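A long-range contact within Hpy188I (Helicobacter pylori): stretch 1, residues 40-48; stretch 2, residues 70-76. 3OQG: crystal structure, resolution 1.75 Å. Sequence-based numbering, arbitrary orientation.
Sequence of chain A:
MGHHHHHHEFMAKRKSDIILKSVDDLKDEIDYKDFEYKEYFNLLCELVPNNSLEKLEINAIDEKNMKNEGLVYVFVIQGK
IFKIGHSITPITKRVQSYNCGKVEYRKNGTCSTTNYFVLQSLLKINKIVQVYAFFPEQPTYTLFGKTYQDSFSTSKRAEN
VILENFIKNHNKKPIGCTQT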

# COMPACT_ATOMS: atom_id res chain seq x y z
N TYR A 40 22.72 9.48 8.55
CA TYR A 40 21.60 10.11 7.82
C TYR A 40 20.29 10.14 8.61
O TYR A 40 19.36 10.82 8.21
CB TYR A 40 21.32 9.38 6.51
CG TYR A 40 22.41 9.45 5.49
CD1 TYR A 40 22.41 10.44 4.50
CD2 TYR A 40 23.45 8.52 5.49
CE1 TYR A 40 23.41 10.50 3.54
CE2 TYR A 40 24.46 8.58 4.53
CZ TYR A 40 24.43 9.57 3.57
OH TYR A 40 25.44 9.63 2.62
N PHE A 41 20.21 9.36 9.68
CA PHE A 41 19.00 9.23 10.49
C PHE A 41 19.13 10.00 11.78
O PHE A 41 20.22 10.10 12.38
CB PHE A 41 18.74 7.75 10.79
CG PHE A 41 18.15 7.00 9.65
CD1 PHE A 41 16.82 6.59 9.67
CD2 PHE A 41 18.91 6.72 8.52
CE1 PHE A 41 16.26 5.91 8.60
CE2 PHE A 41 18.39 6.05 7.46
CZ PHE A 41 17.05 5.63 7.48
N ASN A 42 18.00 10.53 12.23
CA ASN A 42 17.93 11.25 13.49
C ASN A 42 16.71 10.74 14.28
O ASN A 42 15.66 10.43 13.70
CB ASN A 42 17.78 12.74 13.23
CG ASN A 42 18.89 13.30 12.36
OD1 ASN A 42 18.66 13.72 11.22
ND2 ASN A 42 20.11 13.31 12.89
N LEU A 43 16.85 10.64 15.59
CA LEU A 43 15.73 10.26 16.45
C LEU A 43 14.53 11.17 16.22
O LEU A 43 14.64 12.40 16.28
CB LEU A 43 16.16 10.35 17.93
CG LEU A 43 15.15 9.88 18.97
CD1 LEU A 43 14.83 8.40 18.79
CD2 LEU A 43 15.76 10.14 20.33
N LEU A 44 13.38 10.55 15.97
CA LEU A 44 12.16 11.28 15.62
C LEU A 44 11.14 11.27 16.74
O LEU A 44 10.56 12.30 17.06
CB LEU A 44 11.56 10.69 14.34
CG LEU A 44 10.24 11.31 13.85
CD1 LEU A 44 10.38 12.80 13.56
CD2 LEU A 44 9.69 10.53 12.64
N CYS A 45 10.90 10.10 17.34
CA CYS A 45 9.90 9.95 18.39
C CYS A 45 10.09 8.59 19.03
O CYS A 45 10.96 7.81 18.61
CB CYS A 45 8.48 10.05 17.81
SG CYS A 45 8.01 8.81 16.59
N GLU A 46 9.29 8.31 20.04
CA GLU A 46 9.23 6.99 20.64
C GLU A 46 7.79 6.55 20.58
O GLU A 46 6.86 7.39 20.63
CB GLU A 46 9.68 7.01 22.09
CG GLU A 46 11.14 7.11 22.27
CD GLU A 46 11.53 7.33 23.69
OE1 GLU A 46 10.95 8.26 24.32
OE2 GLU A 46 12.43 6.59 24.17
N LEU A 47 7.61 5.24 20.49
CA LEU A 47 6.30 4.60 20.58
C LEU A 47 6.18 3.89 21.93
O LEU A 47 7.05 3.11 22.32
CB LEU A 47 6.11 3.58 19.46
CG LEU A 47 6.44 4.06 18.04
CD1 LEU A 47 6.18 2.98 16.97
CD2 LEU A 47 5.70 5.38 17.73
N VAL A 48 5.09 4.19 22.62
CA VAL A 48 4.84 3.64 23.95
C VAL A 48 3.67 2.66 23.91
O VAL A 48 2.53 3.08 23.63
CB VAL A 48 4.50 4.75 24.94
CG1 VAL A 48 4.34 4.16 26.32
CG2 VAL A 48 5.56 5.86 24.91
N GLY A 70 6.96 11.78 4.10
CA GLY A 70 7.93 11.11 3.26
C GLY A 70 9.21 10.82 4.01
O GLY A 70 10.14 11.65 4.05
N LEU A 71 9.25 9.66 4.65
CA LEU A 71 10.39 9.27 5.48
C LEU A 71 10.68 7.78 5.37
O LEU A 71 9.79 6.97 5.06
CB LEU A 71 10.16 9.62 6.95
CG LEU A 71 9.07 8.87 7.74
CD1 LEU A 71 9.35 8.93 9.28
CD2 LEU A 71 7.72 9.45 7.40
N VAL A 72 11.93 7.43 5.63
CA VAL A 72 12.30 6.09 6.00
C VAL A 72 12.47 6.09 7.51
O VAL A 72 13.03 7.04 8.09
CB VAL A 72 13.59 5.62 5.30
CG1 VAL A 72 13.92 4.17 5.69
CG2 VAL A 72 13.47 5.75 3.79
N TYR A 73 11.94 5.06 8.17
CA TYR A 73 12.07 4.93 9.62
C TYR A 73 12.65 3.60 10.04
O TYR A 73 12.57 2.60 9.30
CB TYR A 73 10.74 5.18 10.33
CG TYR A 73 9.64 4.22 9.93
CD1 TYR A 73 8.74 4.55 8.95
CD2 TYR A 73 9.51 2.98 10.57
CE1 TYR A 73 7.71 3.66 8.58
CE2 TYR A 73 8.50 2.11 10.25
CZ TYR A 73 7.61 2.44 9.25
OH TYR A 73 6.62 1.56 8.90
N VAL A 74 13.26 3.60 11.23
CA VAL A 74 13.82 2.41 11.85
C VAL A 74 13.26 2.34 13.25
O VAL A 74 13.36 3.32 13.99
CB VAL A 74 15.37 2.44 11.91
CG1 VAL A 74 15.94 1.08 12.42
CG2 VAL A 74 15.95 2.81 10.51
N PHE A 75 12.63 1.22 13.58
CA PHE A 75 12.12 0.92 14.92
C PHE A 75 13.21 0.16 15.67
O PHE A 75 13.66 -0.91 15.22
CB PHE A 75 10.88 0.03 14.85
CG PHE A 75 9.60 0.74 14.44
CD1 PHE A 75 9.57 2.11 14.14
CD2 PHE A 75 8.42 0.02 14.34
CE1 PHE A 75 8.37 2.75 13.80
CE2 PHE A 75 7.22 0.66 13.99
CZ PHE A 75 7.21 2.01 13.71
N VAL A 76 13.61 0.71 16.81
CA VAL A 76 14.70 0.13 17.60
C VAL A 76 14.16 -0.16 18.99
O VAL A 76 13.53 0.70 19.63
CB VAL A 76 15.90 1.09 17.65
CG1 VAL A 76 17.05 0.52 18.52
CG2 VAL A 76 16.38 1.38 16.25

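Residues 40–48 and 70–76 meet mainly through apolar side chains, without a hydrogen bond between them, and the contact, which buries 258 Å² summed over both sides, is entirely apolar apart from one approach to a backbone carbonyl. The touching segments run 59° apart, and even the nearest pair of CA atoms, those of F41 and Y73, lies 8.2 Å apart, leaving room for side chains between the backbones.

Y40 stays out of reach, and the contact begins at F41, just before the first strand. Its CA-to-CB bond points toward the second stretch, its chi1 is in the m well, and F41 has more of its surface covered by the other stretch than any other residue, 74 Å². CE1 of F41 lies 3.5 Å from the carbonyl O of V72 and 3.7 Å from CG2 of V74, while CZ of F41 is 3.9 Å from CG1 of V72. The ring edge also faces the backbone, with F41 CE1 4.4 Å from CA of Y73. A long, flat aromatic side chain suits this position, since it spans the gap and touches two valines at once; the CA-to-CB bond of Y73 points away from stretch 1.

N42 and L43 do not reach the second stretch. The CA-to-CB bond of L44 then points toward the second stretch, and its t, p rotamer brings CD2 to 3.7 Å from CD1 of L71, a buried leucine pair. C45 and E46 again remain out of reach, the carboxylate of E46 being hydrogen-bonded elsewhere in the structure.

L47 closes the contact. Its m, t rotamer places CD1 over one face of the F75 ring, 4.0 Å from the centroid and 28° off the ring normal, a CH-pi arrangement in which L47 CD1 comes within 3.6 Å of F75 CZ. F75 leaves its backbone sideways, but the end of its side chain comes nearer, offering a broad apolar surface to the leucine methyl.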